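Local structure of gingipain R (Porphyromonas gingivalis, 1CVR) at residues T352-T357 with V423-D428; V356-N361 with F369-D374. The protein cleaves peptide bonds on the carboxyl side of arginine residues, as a cysteine proteinase with a caspase-like fold. All blocks are in the same frame, centred on the assembly; numbering follows the deposited sequence.

Contact 1: residues T352-T357 with V423-D428; sequences TEMQVT and VTVIKD
Val423 N donates to Thr352 O over 3.0 Å, and a water carries the pairing one step further. This water accepts from Met354 N at 2.7 Å and donates to Val423 O, also at 2.7 Å, so it bridges two backbones that have already begun to separate. The two segments run nearly in the same direction, 21° apart, yet beyond the water no backbone hydrogen bond joins them, and side chains reach across to side chains and carbonyl oxygens. Met354 shows how. Its CB leans toward 423-428, about 3.7 Å from the bridging water; CG and SD continue in an extended line from CB, and the turn at chi3 (-67°) brings CE back to the opposite segment. There CE lies 3.5 Å from Val423 O and 3.9 Å from Val425 CG2. The contact joins two sheets of the Ig-like domain: strand 356-357 edges one, strand 425-431 belongs to the other, and the CB atoms of Val356 and Val425 both point across the gap. Their side chains overlap alongside, each pointing the opposite way, with 4.1 Å between Val356 CG2 and Val425 CG2. Next to them Lys427 stretches out along Val356, extended as far as CE, which packs against Val356 CG1 and comes within 3.5 Å of Val356 O. Thr424, whose CB points away from 352-357, hydrogen-bonds through OG1 to Glu132 O of helix 118-133.

Contact 2: residues V356-N361 with F369-D374; sequences VTAPAN and FEVACD
An edge strand of the Ig-like domain is joined here to its antiparallel neighbour, Thr357 and Ala372 forming the hydrogen-bonded pair. Thr357 N donates to Ala372 O at 2.8 Å (167° at the hydrogen), and Ala372 N returns the bond to Thr357 O at 2.9 Å (164°). Val356 with Cys373 is the adjoining non-hydrogen-bonded pair, where a CA-H...O contact also links Val356 CA to Ala372 O. On the face that carries Thr357 and Ala372, their CB atoms are 4.0 Å apart. The other face is apolar: Val356 CG1 meets Val371 CG1 at 3.8 Å, while Val356 CG2 lies 4.0 Å from Cys373 SG. Past Thr357 the regular pairing stops; beyond it Ala358 CB sits against both methyls of Val371, and Pro359 takes over, its CD 3.4 Å from Glu370 O and 3.6 Å from Phe369 CZ. With CG anti to the backbone N (chi1 -173°), the ring of Phe369 comes close to 356-361, where Pro359 CD approaches obliquely and the carbonyl oxygens of Pro359 and Asn361 lie at the ring edge, near its plane; Asn361 O is 3.9 Å from Phe369 CE1. The chain then enters strand 361-362, which runs parallel to strand 425-431 in the other sheet. A first strand divided in this way between the two sheets, with a proline in the break, recalls the A/A' strand switch of immunoglobulin-like sandwiches.

Contacts 1 and 2 have centres about 10 Å apart and share Val356 and Thr357, so one short strand serves both: contact 1 reaches across to the sheet of strand 425-431, and contact 2 pairs it within its own sheet with strand 368-373. Between them, Gln355 N makes a probable hydrogen bond to Asp374 OD1, and Met354 SD packs 4.0 Å from Cys373 SG, which extends the apolar layer from one contact to the other. Both lie in the C-terminal Ig-like domain; the centres of contacts 1 and 2 are about 23 and 29 Å from the centre of the chain. The Val423 side chain is about 12 Å from a bound zinc ion and takes no part in binding it.

Contact 1: residues T352-T357 with V423-D428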
ATOM      1  N   THR A 352     -11.645 -15.215   5.675  1.00 20.67           N
ATOM      2  CA  THR A 352     -12.764 -15.945   6.241  1.00 24.35           C
ATOM      3  C   THR A 352     -13.898 -14.917   6.304  1.00 26.30           C
ATOM      4  O   THR A 352     -13.672 -13.715   6.083  1.00 23.97           O
ATOM      5  CB  THR A 352     -12.448 -16.476   7.630  1.00 24.02           C
ATOM      6  OG1 THR A 352     -11.981 -15.407   8.447  1.00 22.39           O
ATOM      7  CG2 THR A 352     -11.382 -17.576   7.545  1.00 25.54           C
ATOM      8  N   GLU A 353     -15.120 -15.366   6.567  1.00 26.93           N
ATOM      9  CA  GLU A 353     -16.216 -14.420   6.616  1.00 30.07           C
ATOM     10  C   GLU A 353     -16.490 -13.968   8.037  1.00 30.15           C
ATOM     11  O   GLU A 353     -16.039 -14.587   9.000  1.00 29.94           O
ATOM     12  CB  GLU A 353     -17.481 -15.014   5.983  1.00 32.87           C
ATOM     13  CG  GLU A 353     -17.273 -15.512   4.565  1.00 37.18           C
ATOM     14  CD  GLU A 353     -18.570 -15.751   3.829  1.00 41.12           C
ATOM     15  OE1 GLU A 353     -19.211 -14.764   3.409  1.00 44.49           O
ATOM     16  OE2 GLU A 353     -18.963 -16.924   3.678  1.00 45.04           O
ATOM     17  N   MET A 354     -17.203 -12.857   8.154  1.00 30.34           N
ATOM     18  CA  MET A 354     -17.563 -12.297   9.447  1.00 30.60           C
ATOM     19  C   MET A 354     -19.068 -12.396   9.640  1.00 30.65           C
ATOM     20  O   MET A 354     -19.834 -12.341   8.678  1.00 29.95           O
ATOM     21  CB  MET A 354     -17.174 -10.819   9.530  1.00 30.04           C
ATOM     22  CG  MET A 354     -15.701 -10.542   9.568  1.00 28.42           C
ATOM     23  SD  MET A 354     -15.436  -8.780   9.710  1.00 25.46           S
ATOM     24  CE  MET A 354     -16.046  -8.197   8.146  1.00 24.13           C
ATOM     25  N   GLN A 355     -19.480 -12.528  10.891  1.00 31.15           N
ATOM     26  CA  GLN A 355     -20.892 -12.603  11.222  1.00 33.43           C
ATOM     27  C   GLN A 355     -21.245 -11.203  11.715  1.00 31.56           C
ATOM     28  O   GLN A 355     -20.815 -10.781  12.786  1.00 31.82           O
ATOM     29  CB  GLN A 355     -21.101 -13.650  12.321  1.00 37.60           C
ATOM     30  CG  GLN A 355     -22.535 -14.118  12.502  1.00 43.98           C
ATOM     31  CD  GLN A 355     -22.621 -15.369  13.381  1.00 47.04           C
ATOM     32  OE1 GLN A 355     -23.706 -15.896  13.631  1.00 49.17           O
ATOM     33  NE2 GLN A 355     -21.468 -15.845  13.848  1.00 47.74           N
ATOM     34  N   VAL A 356     -22.000 -10.478  10.904  1.00 29.83           N
ATOM     35  CA  VAL A 356     -22.406  -9.117  11.230  1.00 28.60           C
ATOM     36  C   VAL A 356     -23.918  -9.039  11.412  1.00 28.29           C
ATOM     37  O   VAL A 356     -24.680  -9.393  10.514  1.00 27.36           O
ATOM     38  CB  VAL A 356     -22.004  -8.121  10.106  1.00 28.93           C
ATOM     39  CG1 VAL A 356     -22.583  -6.742  10.391  1.00 26.98           C
ATOM     40  CG2 VAL A 356     -20.500  -8.030  10.004  1.00 29.64           C
ATOM     41  N   THR A 357     -24.346  -8.562  12.572  1.00 27.65           N
ATOM     42  CA  THR A 357     -25.767  -8.432  12.842  1.00 28.76           C
ATOM     43  C   THR A 357     -26.078  -6.973  13.162  1.00 27.79           C
ATOM     44  O   THR A 357     -25.607  -6.435  14.153  1.00 25.68           O
ATOM     45  CB  THR A 357     -26.188  -9.310  14.037  1.00 29.12           C
ATOM     46  OG1 THR A 357     -25.738 -10.655  13.828  1.00 30.95           O
ATOM     47  CG2 THR A 357     -27.703  -9.329  14.164  1.00 32.13           C
ATOM     48  N   VAL A 423     -13.721 -11.074   4.662  1.00 19.44           N
ATOM     49  CA  VAL A 423     -14.467 -10.687   3.486  1.00 18.69           C
ATOM     50  C   VAL A 423     -15.267  -9.459   3.897  1.00 20.64           C
ATOM     51  O   VAL A 423     -15.965  -9.469   4.914  1.00 19.40           O
ATOM     52  CB  VAL A 423     -15.427 -11.794   3.015  1.00 19.90           C
ATOM     53  CG1 VAL A 423     -16.283 -11.277   1.827  1.00 18.80           C
ATOM     54  CG2 VAL A 423     -14.624 -13.016   2.588  1.00 15.73           C
ATOM     55  N   THR A 424     -15.142  -8.391   3.118  1.00 19.77           N
ATOM     56  CA  THR A 424     -15.851  -7.160   3.422  1.00 18.52           C
ATOM     57  C   THR A 424     -17.361  -7.323   3.339  1.00 19.60           C
ATOM     58  O   THR A 424     -17.880  -7.889   2.378  1.00 19.33           O
ATOM     59  CB  THR A 424     -15.426  -6.031   2.476  1.00 18.39           C
ATOM     60  OG1 THR A 424     -14.041  -5.749   2.698  1.00 16.22           O
ATOM     61  CG2 THR A 424     -16.268  -4.757   2.741  1.00 14.58           C
ATOM     62  N   VAL A 425     -18.045  -6.816   4.363  1.00 18.95           N
ATOM     63  CA  VAL A 425     -19.493  -6.873   4.450  1.00 20.01           C
ATOM     64  C   VAL A 425     -20.079  -5.495   4.169  1.00 21.24           C
ATOM     65  O   VAL A 425     -19.607  -4.484   4.701  1.00 20.62           O
ATOM     66  CB  VAL A 425     -19.946  -7.326   5.851  1.00 20.65           C
ATOM     67  CG1 VAL A 425     -21.476  -7.313   5.931  1.00 20.34           C
ATOM     68  CG2 VAL A 425     -19.412  -8.728   6.150  1.00 19.97           C
ATOM     69  N   ILE A 426     -21.092  -5.462   3.310  1.00 21.99           N
ATOM     70  CA  ILE A 426     -21.776  -4.222   2.945  1.00 24.25           C
ATOM     71  C   ILE A 426     -23.290  -4.462   3.042  1.00 25.40           C
ATOM     72  O   ILE A 426     -23.818  -5.351   2.384  1.00 22.80           O
ATOM     73  CB  ILE A 426     -21.414  -3.787   1.496  1.00 24.60           C
ATOM     74  CG1 ILE A 426     -19.923  -3.462   1.401  1.00 25.87           C
ATOM     75  CG2 ILE A 426     -22.211  -2.556   1.093  1.00 24.24           C
ATOM     76  CD1 ILE A 426     -19.480  -3.124  -0.025  1.00 27.29           C
ATOM     77  N   LYS A 427     -23.972  -3.681   3.878  1.00 25.30           N
ATOM     78  CA  LYS A 427     -25.415  -3.819   4.060  1.00 26.58           C
ATOM     79  C   LYS A 427     -26.099  -2.464   3.931  1.00 28.12           C
ATOM     80  O   LYS A 427     -25.459  -1.415   4.059  1.00 26.57           O
ATOM     81  CB  LYS A 427     -25.728  -4.383   5.450  1.00 28.60           C
ATOM     82  CG  LYS A 427     -25.122  -5.749   5.756  1.00 31.05           C
ATOM     83  CD  LYS A 427     -25.503  -6.183   7.172  1.00 34.17           C
ATOM     84  CE  LYS A 427     -24.911  -7.542   7.543  1.00 36.67           C
ATOM     85  NZ  LYS A 427     -25.356  -8.645   6.633  1.00 40.77           N
ATOM     86  N   ASP A 428     -27.397  -2.487   3.655  1.00 29.04           N
ATOM     87  CA  ASP A 428     -28.168  -1.256   3.560  1.00 32.04           C
ATOM     88  C   ASP A 428     -28.914  -1.035   4.863  1.00 31.48           C
ATOM     89  O   ASP A 428     -29.322  -1.989   5.526  1.00 31.51           O
ATOM     90  CB  ASP A 428     -29.176  -1.306   2.410  1.00 36.54           C
ATOM     91  CG  ASP A 428     -28.526  -1.100   1.060  1.00 41.28           C
ATOM     92  OD1 ASP A 428     -27.799  -2.002   0.597  1.00 44.03           O
ATOM     93  OD2 ASP A 428     -28.731  -0.015   0.469  1.00 45.58           O
TER
HETATM   94  O   HOH W   1     -17.534 -11.451   5.921  1.00 25.43           O

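Contact 2: residues V356-N361 with F369-D374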
ATOM      1  N   VAL A 356     -22.000 -10.478  10.904  1.00 29.83           N
ATOM      2  CA  VAL A 356     -22.406  -9.117  11.230  1.00 28.60           C
ATOM      3  C   VAL A 356     -23.918  -9.039  11.412  1.00 28.29           C
ATOM      4  O   VAL A 356     -24.680  -9.393  10.514  1.00 27.36           O
ATOM      5  CB  VAL A 356     -22.004  -8.121  10.106  1.00 28.93           C
ATOM      6  CG1 VAL A 356     -22.583  -6.742  10.391  1.00 26.98           C
ATOM      7  CG2 VAL A 356     -20.500  -8.030  10.004  1.00 29.64           C
ATOM      8  N   THR A 357     -24.346  -8.562  12.572  1.00 27.65           N
ATOM      9  CA  THR A 357     -25.767  -8.432  12.842  1.00 28.76           C
ATOM     10  C   THR A 357     -26.078  -6.973  13.162  1.00 27.79           C
ATOM     11  O   THR A 357     -25.607  -6.435  14.153  1.00 25.68           O
ATOM     12  CB  THR A 357     -26.188  -9.310  14.037  1.00 29.12           C
ATOM     13  OG1 THR A 357     -25.738 -10.655  13.828  1.00 30.95           O
ATOM     14  CG2 THR A 357     -27.703  -9.329  14.164  1.00 32.13           C
ATOM     15  N   ALA A 358     -26.853  -6.325  12.307  1.00 28.61           N
ATOM     16  CA  ALA A 358     -27.218  -4.938  12.552  1.00 29.65           C
ATOM     17  C   ALA A 358     -28.703  -4.718  12.259  1.00 28.52           C
ATOM     18  O   ALA A 358     -29.330  -5.506  11.552  1.00 27.03           O
ATOM     19  CB  ALA A 358     -26.368  -4.006  11.677  1.00 27.55           C
ATOM     20  N   PRO A 359     -29.289  -3.662  12.837  1.00 27.58           N
ATOM     21  CA  PRO A 359     -30.701  -3.349  12.612  1.00 27.85           C
ATOM     22  C   PRO A 359     -30.913  -3.087  11.126  1.00 29.34           C
ATOM     23  O   PRO A 359     -30.007  -2.622  10.432  1.00 30.15           O
ATOM     24  CB  PRO A 359     -30.906  -2.092  13.458  1.00 27.13           C
ATOM     25  CG  PRO A 359     -29.919  -2.312  14.602  1.00 27.63           C
ATOM     26  CD  PRO A 359     -28.701  -2.699  13.784  1.00 29.27           C
ATOM     27  N   ALA A 360     -32.101  -3.388  10.626  1.00 28.27           N
ATOM     28  CA  ALA A 360     -32.370  -3.164   9.215  1.00 29.75           C
ATOM     29  C   ALA A 360     -32.733  -1.705   8.992  1.00 30.01           C
ATOM     30  O   ALA A 360     -32.647  -1.193   7.874  1.00 29.05           O
ATOM     31  CB  ALA A 360     -33.505  -4.067   8.758  1.00 30.46           C
ATOM     32  N   ASN A 361     -33.130  -1.037  10.072  1.00 32.09           N
ATOM     33  CA  ASN A 361     -33.534   0.366  10.016  1.00 33.31           C
ATOM     34  C   ASN A 361     -32.812   1.211  11.054  1.00 33.29           C
ATOM     35  O   ASN A 361     -32.218   0.694  12.005  1.00 32.76           O
ATOM     36  CB  ASN A 361     -35.041   0.516  10.277  1.00 36.97           C
ATOM     37  CG  ASN A 361     -35.911  -0.184   9.241  1.00 40.13           C
ATOM     38  OD1 ASN A 361     -37.142  -0.114   9.310  1.00 41.52           O
ATOM     39  ND2 ASN A 361     -35.285  -0.862   8.283  1.00 43.57           N
ATOM     40  N   PHE A 369     -25.584   4.168  16.445  1.00 27.47           N
ATOM     41  CA  PHE A 369     -26.030   2.980  15.748  1.00 26.77           C
ATOM     42  C   PHE A 369     -25.134   1.857  16.246  1.00 26.50           C
ATOM     43  O   PHE A 369     -23.915   1.972  16.205  1.00 25.43           O
ATOM     44  CB  PHE A 369     -25.867   3.184  14.246  1.00 25.56           C
ATOM     45  CG  PHE A 369     -26.456   2.092  13.419  1.00 27.40           C
ATOM     46  CD1 PHE A 369     -27.828   1.881  13.402  1.00 28.01           C
ATOM     47  CD2 PHE A 369     -25.641   1.280  12.639  1.00 27.26           C
ATOM     48  CE1 PHE A 369     -28.388   0.875  12.617  1.00 29.03           C
ATOM     49  CE2 PHE A 369     -26.186   0.272  11.848  1.00 28.45           C
ATOM     50  CZ  PHE A 369     -27.566   0.068  11.838  1.00 28.79           C
ATOM     51  N   GLU A 370     -25.743   0.778  16.723  1.00 28.96           N
ATOM     52  CA  GLU A 370     -24.991  -0.351  17.257  1.00 29.54           C
ATOM     53  C   GLU A 370     -24.987  -1.529  16.305  1.00 28.87           C
ATOM     54  O   GLU A 370     -26.029  -1.930  15.800  1.00 26.46           O
ATOM     55  CB  GLU A 370     -25.586  -0.799  18.590  1.00 33.53           C
ATOM     56  CG  GLU A 370     -25.802   0.335  19.577  1.00 39.79           C
ATOM     57  CD  GLU A 370     -26.260  -0.159  20.940  1.00 43.23           C
ATOM     58  OE1 GLU A 370     -26.724   0.687  21.741  1.00 45.16           O
ATOM     59  OE2 GLU A 370     -26.143  -1.380  21.209  1.00 41.18           O
ATOM     60  N   VAL A 371     -23.799  -2.085  16.088  1.00 28.20           N
ATOM     61  CA  VAL A 371     -23.607  -3.219  15.194  1.00 29.57           C
ATOM     62  C   VAL A 371     -22.922  -4.350  15.948  1.00 28.85           C
ATOM     63  O   VAL A 371     -21.998  -4.112  16.725  1.00 28.76           O
ATOM     64  CB  VAL A 371     -22.710  -2.828  13.994  1.00 30.67           C
ATOM     65  CG1 VAL A 371     -22.525  -4.006  13.073  1.00 31.58           C
ATOM     66  CG2 VAL A 371     -23.329  -1.667  13.249  1.00 31.26           C
ATOM     67  N   ALA A 372     -23.387  -5.577  15.735  1.00 28.80           N
ATOM     68  CA  ALA A 372     -22.789  -6.737  16.388  1.00 28.60           C
ATOM     69  C   ALA A 372     -21.888  -7.411  15.365  1.00 28.03           C
ATOM     70  O   ALA A 372     -22.288  -7.588  14.222  1.00 27.72           O
ATOM     71  CB  ALA A 372     -23.874  -7.707  16.852  1.00 26.79           C
ATOM     72  N   CYS A 373     -20.671  -7.772  15.767  1.00 28.74           N
ATOM     73  CA  CYS A 373     -19.739  -8.431  14.847  1.00 28.36           C
ATOM     74  C   CYS A 373     -18.892  -9.456  15.599  1.00 28.00           C
ATOM     75  O   CYS A 373     -18.315  -9.151  16.639  1.00 28.13           O
ATOM     76  CB  CYS A 373     -18.831  -7.394  14.166  1.00 28.11           C
ATOM     77  SG  CYS A 373     -17.751  -8.074  12.861  1.00 27.82           S
ATOM     78  N   ASP A 374     -18.808 -10.671  15.067  1.00 29.55           N
ATOM     79  CA  ASP A 374     -18.037 -11.717  15.735  1.00 31.17           C
ATOM     80  C   ASP A 374     -16.530 -11.630  15.520  1.00 31.86           C
ATOM     81  O   ASP A 374     -15.810 -12.588  15.800  1.00 33.28           O
ATOM     82  CB  ASP A 374     -18.557 -13.099  15.317  1.00 32.44           C
ATOM     83  CG  ASP A 374     -18.223 -13.450  13.875  1.00 34.48           C
ATOM     84  OD1 ASP A 374     -18.136 -12.535  13.030  1.00 32.33           O
ATOM     85  OD2 ASP A 374     -18.074 -14.659  13.589  1.00 35.83           O
TER